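Local coordinates for protein mosquitocidal toxin (Bacillus sphaericus, PDB 2CB4) that probably transfers ADP-ribose from NAD+ to target proteins through its catalytic domain, the part of the mosquito-killing toxin described here, at residues D73-W81 and T126-E137. The protein carries 1 engineered substitution. Residues are numbered along the deposited sequence; the frame is centred on the assembly and turned at random.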
loop_
_atom_site.group_PDB
_atom_site.type_symbol
_atom_site.label_atom_id
_atom_site.label_comp_id
_atom_site.label_asym_id
_atom_site.label_seq_id
_atom_site.Cartn_x
_atom_site.Cartn_y
_atom_site.Cartn_z
ATOM N N ASP A 73 -12.472 33.942 37.854
ATOM C CA ASP A 73 -12.110 35.275 38.334
ATOM C C ASP A 73 -10.824 35.711 37.626
ATOM O O ASP A 73 -10.133 34.884 37.049
ATOM C CB ASP A 73 -11.959 35.334 39.881
ATOM C CG ASP A 73 -10.990 34.301 40.443
ATOM O OD1 ASP A 73 -10.105 33.793 39.726
ATOM O OD2 ASP A 73 -11.095 34.003 41.651
ATOM N N ASN A 74 -10.520 37.008 37.661
ATOM C CA ASN A 74 -9.333 37.547 37.010
ATOM C C ASN A 74 -8.066 36.799 37.343
ATOM O O ASN A 74 -7.180 36.630 36.510
ATOM C CB ASN A 74 -9.144 39.014 37.370
ATOM C CG ASN A 74 -10.194 39.909 36.741
ATOM O OD1 ASN A 74 -11.026 39.459 35.957
ATOM N ND2 ASN A 74 -10.149 41.188 37.082
ATOM N N GLU A 75 -7.985 36.381 38.587
ATOM C CA GLU A 75 -6.788 35.708 39.061
ATOM C C GLU A 75 -6.550 34.342 38.423
ATOM O O GLU A 75 -5.414 33.887 38.353
ATOM C CB GLU A 75 -6.861 35.647 40.611
ATOM C CG GLU A 75 -5.585 35.219 41.315
ATOM C CD GLU A 75 -5.867 34.524 42.641
ATOM O OE1 GLU A 75 -6.908 34.826 43.281
ATOM O OE2 GLU A 75 -5.047 33.655 43.023
ATOM N N HIS A 76 -7.628 33.703 37.917
ATOM C CA HIS A 76 -7.542 32.394 37.264
ATOM C C HIS A 76 -7.790 32.418 35.752
ATOM O O HIS A 76 -7.851 31.374 35.112
ATOM C CB HIS A 76 -8.455 31.364 37.966
ATOM C CG HIS A 76 -8.021 31.078 39.363
ATOM N ND1 HIS A 76 -8.481 31.807 40.442
ATOM C CD2 HIS A 76 -7.088 30.222 39.846
ATOM C CE1 HIS A 76 -7.871 31.385 41.535
ATOM N NE2 HIS A 76 -7.016 30.432 41.200
ATOM N N ARG A 77 -7.914 33.624 35.212
ATOM C CA ARG A 77 -8.152 33.851 33.802
ATOM C C ARG A 77 -6.866 33.610 33.002
ATOM O O ARG A 77 -5.821 34.280 33.216
ATOM C CB ARG A 77 -8.642 35.277 33.584
ATOM C CG ARG A 77 -9.073 35.564 32.157
ATOM C CD ARG A 77 -9.840 36.854 32.106
ATOM N NE ARG A 77 -10.253 37.203 30.749
ATOM C CZ ARG A 77 -9.654 38.113 29.992
ATOM N NH1 ARG A 77 -8.609 38.787 30.456
ATOM N NH2 ARG A 77 -10.109 38.365 28.768
ATOM N N LEU A 78 -6.947 32.636 32.099
ATOM C CA LEU A 78 -5.803 32.257 31.258
ATOM C C LEU A 78 -6.050 32.634 29.792
ATOM O O LEU A 78 -7.197 32.762 29.336
ATOM C CB LEU A 78 -5.522 30.760 31.372
ATOM C CG LEU A 78 -5.283 30.219 32.780
ATOM C CD1 LEU A 78 -5.277 28.690 32.738
ATOM C CD2 LEU A 78 -3.932 30.759 33.271
ATOM N N LEU A 79 -4.958 32.824 29.070
ATOM C CA LEU A 79 -5.017 33.202 27.667
ATOM C C LEU A 79 -4.114 32.316 26.839
ATOM O O LEU A 79 -3.074 31.852 27.299
ATOM C CB LEU A 79 -4.548 34.663 27.486
ATOM C CG LEU A 79 -5.233 35.768 28.301
ATOM C CD1 LEU A 79 -4.459 37.067 28.062
ATOM C CD2 LEU A 79 -6.710 35.908 27.881
ATOM N N ARG A 80 -4.503 32.119 25.591
ATOM C CA ARG A 80 -3.688 31.358 24.650
ATOM C C ARG A 80 -3.776 31.966 23.257
ATOM O O ARG A 80 -4.857 32.100 22.699
ATOM C CB ARG A 80 -4.045 29.869 24.599
ATOM C CG ARG A 80 -3.233 29.195 23.550
ATOM C CD ARG A 80 -3.215 27.700 23.651
ATOM N NE ARG A 80 -2.649 27.163 22.426
ATOM C CZ ARG A 80 -1.425 26.665 22.288
ATOM N NH1 ARG A 80 -0.600 26.566 23.318
ATOM N NH2 ARG A 80 -1.042 26.235 21.103
ATOM N N TRP A 81 -2.623 32.332 22.715
ATOM C CA TRP A 81 -2.511 32.886 21.371
ATOM C C TRP A 81 -2.410 31.688 20.445
ATOM O O TRP A 81 -1.569 30.810 20.648
ATOM C CB TRP A 81 -1.220 33.695 21.251
ATOM C CG TRP A 81 -1.285 34.969 22.047
ATOM C CD1 TRP A 81 -0.740 35.207 23.307
ATOM C CD2 TRP A 81 -1.884 36.204 21.631
ATOM N NE1 TRP A 81 -1.008 36.495 23.694
ATOM C CE2 TRP A 81 -1.713 37.136 22.701
ATOM C CE3 TRP A 81 -2.606 36.603 20.495
ATOM C CZ2 TRP A 81 -2.195 38.454 22.633
ATOM C CZ3 TRP A 81 -3.070 37.927 20.425
ATOM C CH2 TRP A 81 -2.847 38.835 21.483
ATOM N N THR A 126 -0.455 28.066 28.291
ATOM C CA THR A 126 -1.368 29.216 28.390
ATOM C C THR A 126 -0.519 30.263 29.146
ATOM O O THR A 126 0.511 29.970 29.700
ATOM C CB THR A 126 -2.701 28.891 29.100
ATOM O OG1 THR A 126 -2.397 28.516 30.439
ATOM C CG2 THR A 126 -3.427 27.653 28.388
ATOM N N THR A 127 -0.937 31.518 29.111
ATOM C CA THR A 127 -0.257 32.584 29.803
ATOM C C THR A 127 -1.351 33.294 30.615
ATOM O O THR A 127 -2.509 33.315 30.233
ATOM C CB THR A 127 0.512 33.549 28.820
ATOM O OG1 THR A 127 1.270 34.505 29.574
ATOM C CG2 THR A 127 -0.443 34.306 27.900
ATOM N N ARG A 128 -0.976 33.865 31.748
ATOM C CA ARG A 128 -1.952 34.547 32.595
ATOM C C ARG A 128 -2.389 35.885 32.076
ATOM O O ARG A 128 -1.576 36.641 31.558
ATOM C CB ARG A 128 -1.387 34.734 34.009
ATOM C CG ARG A 128 -0.852 33.448 34.653
ATOM C CD ARG A 128 -0.432 33.689 36.087
ATOM N NE ARG A 128 -1.579 34.019 36.920
ATOM C CZ ARG A 128 -1.543 34.802 37.996
ATOM N NH1 ARG A 128 -0.405 35.346 38.389
ATOM N NH2 ARG A 128 -2.657 35.041 38.681
ATOM N N ALA A 129 -3.679 36.195 32.256
ATOM C CA ALA A 129 -4.194 37.511 31.906
ATOM C C ALA A 129 -3.501 38.479 32.927
ATOM O O ALA A 129 -3.216 38.101 34.077
ATOM C CB ALA A 129 -5.706 37.541 32.059
ATOM N N ARG A 130 -3.192 39.698 32.497
ATOM C CA ARG A 130 -2.503 40.653 33.352
ATOM C C ARG A 130 -3.367 41.839 33.719
ATOM O O ARG A 130 -4.105 42.376 32.891
ATOM C CB ARG A 130 -1.240 41.152 32.678
ATOM C CG ARG A 130 -0.161 40.129 32.542
ATOM C CD ARG A 130 0.949 40.747 31.721
ATOM N NE ARG A 130 1.842 41.518 32.569
ATOM C CZ ARG A 130 2.158 42.802 32.411
ATOM N NH1 ARG A 130 1.696 43.539 31.412
ATOM N NH2 ARG A 130 2.994 43.351 33.268
ATOM N N TYR A 131 -3.256 42.253 34.979
ATOM C CA TYR A 131 -4.055 43.367 35.495
ATOM C C TYR A 131 -3.203 44.365 36.226
ATOM O O TYR A 131 -2.162 44.011 36.771
ATOM C CB TYR A 131 -5.141 42.808 36.434
ATOM C CG TYR A 131 -6.116 41.938 35.685
ATOM C CD1 TYR A 131 -7.228 42.503 35.041
ATOM C CD2 TYR A 131 -5.881 40.583 35.522
ATOM C CE1 TYR A 131 -8.092 41.723 34.288
ATOM C CE2 TYR A 131 -6.754 39.781 34.771
ATOM C CZ TYR A 131 -7.835 40.364 34.146
ATOM O OH TYR A 131 -8.697 39.591 33.421
ATOM N N ASN A 132 -3.628 45.622 36.231
ATOM C CA ASN A 132 -2.888 46.633 37.001
ATOM C C ASN A 132 -3.432 46.616 38.454
ATOM O O ASN A 132 -4.227 45.735 38.834
ATOM C CB ASN A 132 -2.919 48.039 36.365
ATOM C CG ASN A 132 -4.269 48.666 36.400
ATOM O OD1 ASN A 132 -5.204 48.147 37.020
ATOM N ND2 ASN A 132 -4.417 49.762 35.667
ATOM N N ASN A 133 -2.996 47.559 39.304
ATOM C CA ASN A 133 -3.477 47.545 40.716
ATOM C C ASN A 133 -4.964 47.864 40.924
ATOM O O ASN A 133 -5.615 47.377 41.872
ATOM C CB ASN A 133 -2.492 48.229 41.687
ATOM C CG ASN A 133 -1.207 47.413 41.828
ATOM O OD1 ASN A 133 -1.212 46.195 41.605
ATOM N ND2 ASN A 133 -0.101 48.097 42.175
ATOM N N LEU A 134 -5.517 48.587 39.958
ATOM C CA LEU A 134 -6.927 48.915 40.001
ATOM C C LEU A 134 -7.740 47.739 39.490
ATOM O O LEU A 134 -8.966 47.846 39.369
ATOM C CB LEU A 134 -7.209 50.103 39.094
ATOM C CG LEU A 134 -6.439 51.370 39.452
ATOM C CD1 LEU A 134 -6.743 52.465 38.434
ATOM C CD2 LEU A 134 -6.877 51.802 40.826
ATOM N N GLY A 135 -7.058 46.643 39.138
ATOM C CA GLY A 135 -7.737 45.444 38.609
ATOM C C GLY A 135 -8.204 45.586 37.144
ATOM O O GLY A 135 -9.094 44.858 36.690
ATOM N N LEU A 136 -7.621 46.539 36.428
ATOM C CA LEU A 136 -7.932 46.764 35.019
ATOM C C LEU A 136 -6.916 45.959 34.178
ATOM O O LEU A 136 -5.727 45.872 34.539
ATOM C CB LEU A 136 -7.793 48.251 34.681
ATOM C CG LEU A 136 -8.761 49.203 35.394
ATOM C CD1 LEU A 136 -8.599 50.624 34.877
ATOM C CD2 LEU A 136 -10.165 48.736 35.180
ATOM N N GLU A 137 -7.380 45.381 33.073
ATOM C CA GLU A 137 -6.512 44.582 32.204
ATOM C C GLU A 137 -5.449 45.380 31.465
ATOM O O GLU A 137 -5.728 46.436 30.867
ATOM C CB GLU A 137 -7.316 43.748 31.193
ATOM C CG GLU A 137 -6.519 42.593 30.629
ATOM C CD GLU A 137 -7.279 41.713 29.653
ATOM O OE1 GLU A 137 -8.404 42.060 29.254
ATOM O OE2 GLU A 137 -6.723 40.674 29.261
HETATM O O HOH W 1 -4.513 36.697 36.031
HETATM O O HOH W 2 -4.164 33.543 35.665
HETATM O O HOH W 3 -9.661 41.000 27.272
#
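An antiparallel strand pair within the mixed sheet of this ADP-ribosyltransferase domain joins Leu78-Trp81 to Thr126-Arg128. Leu79 and Thr127 form a hydrogen-bonded pair, Leu79 N reaching Thr127 O and Thr127 N reaching Leu79 O, both at 2.8 Å. Two residues along, beyond the non-hydrogen-bonded Leu78-Arg128 pair, Ala129 N donates to Arg77 O at 3.0 Å.

Beyond it, side chains take over. Arg77, extended with CG anti to the backbone N (chi1 -173°), runs past the methyl of Ala129 and sends NH1 to Glu137 OE2 (2.9 Å). This salt bridge lies in the guanidinium plane but meets the carboxylate from above its own plane. Arg77 NH1 also makes a weak hydrogen bond to Tyr131 OH (3.1 Å), NE pairs with Glu155 of strand 150-156, and a water links NH2 to Glu137 OE1. The amide of Asn74 stacks almost parallel on the Tyr131 ring, 5° between planes, with CB 3.9 Å from the ring centroid. On the other flank Arg128, bent at chi3 (66°), turns NH2 back to Glu75 O, a nearly straight 3.0 Å bond on a carbonyl lone pair; its NE donates to a water that lies within bonding distance of Glu75 O and Arg77 O.

The carboxylates of Glu137 and Glu155 probably offset the charge of the buried Arg77 guanidinium and help to fix its position, while Arg128 ties the segment just before strand 78-82 to the neighbouring strand.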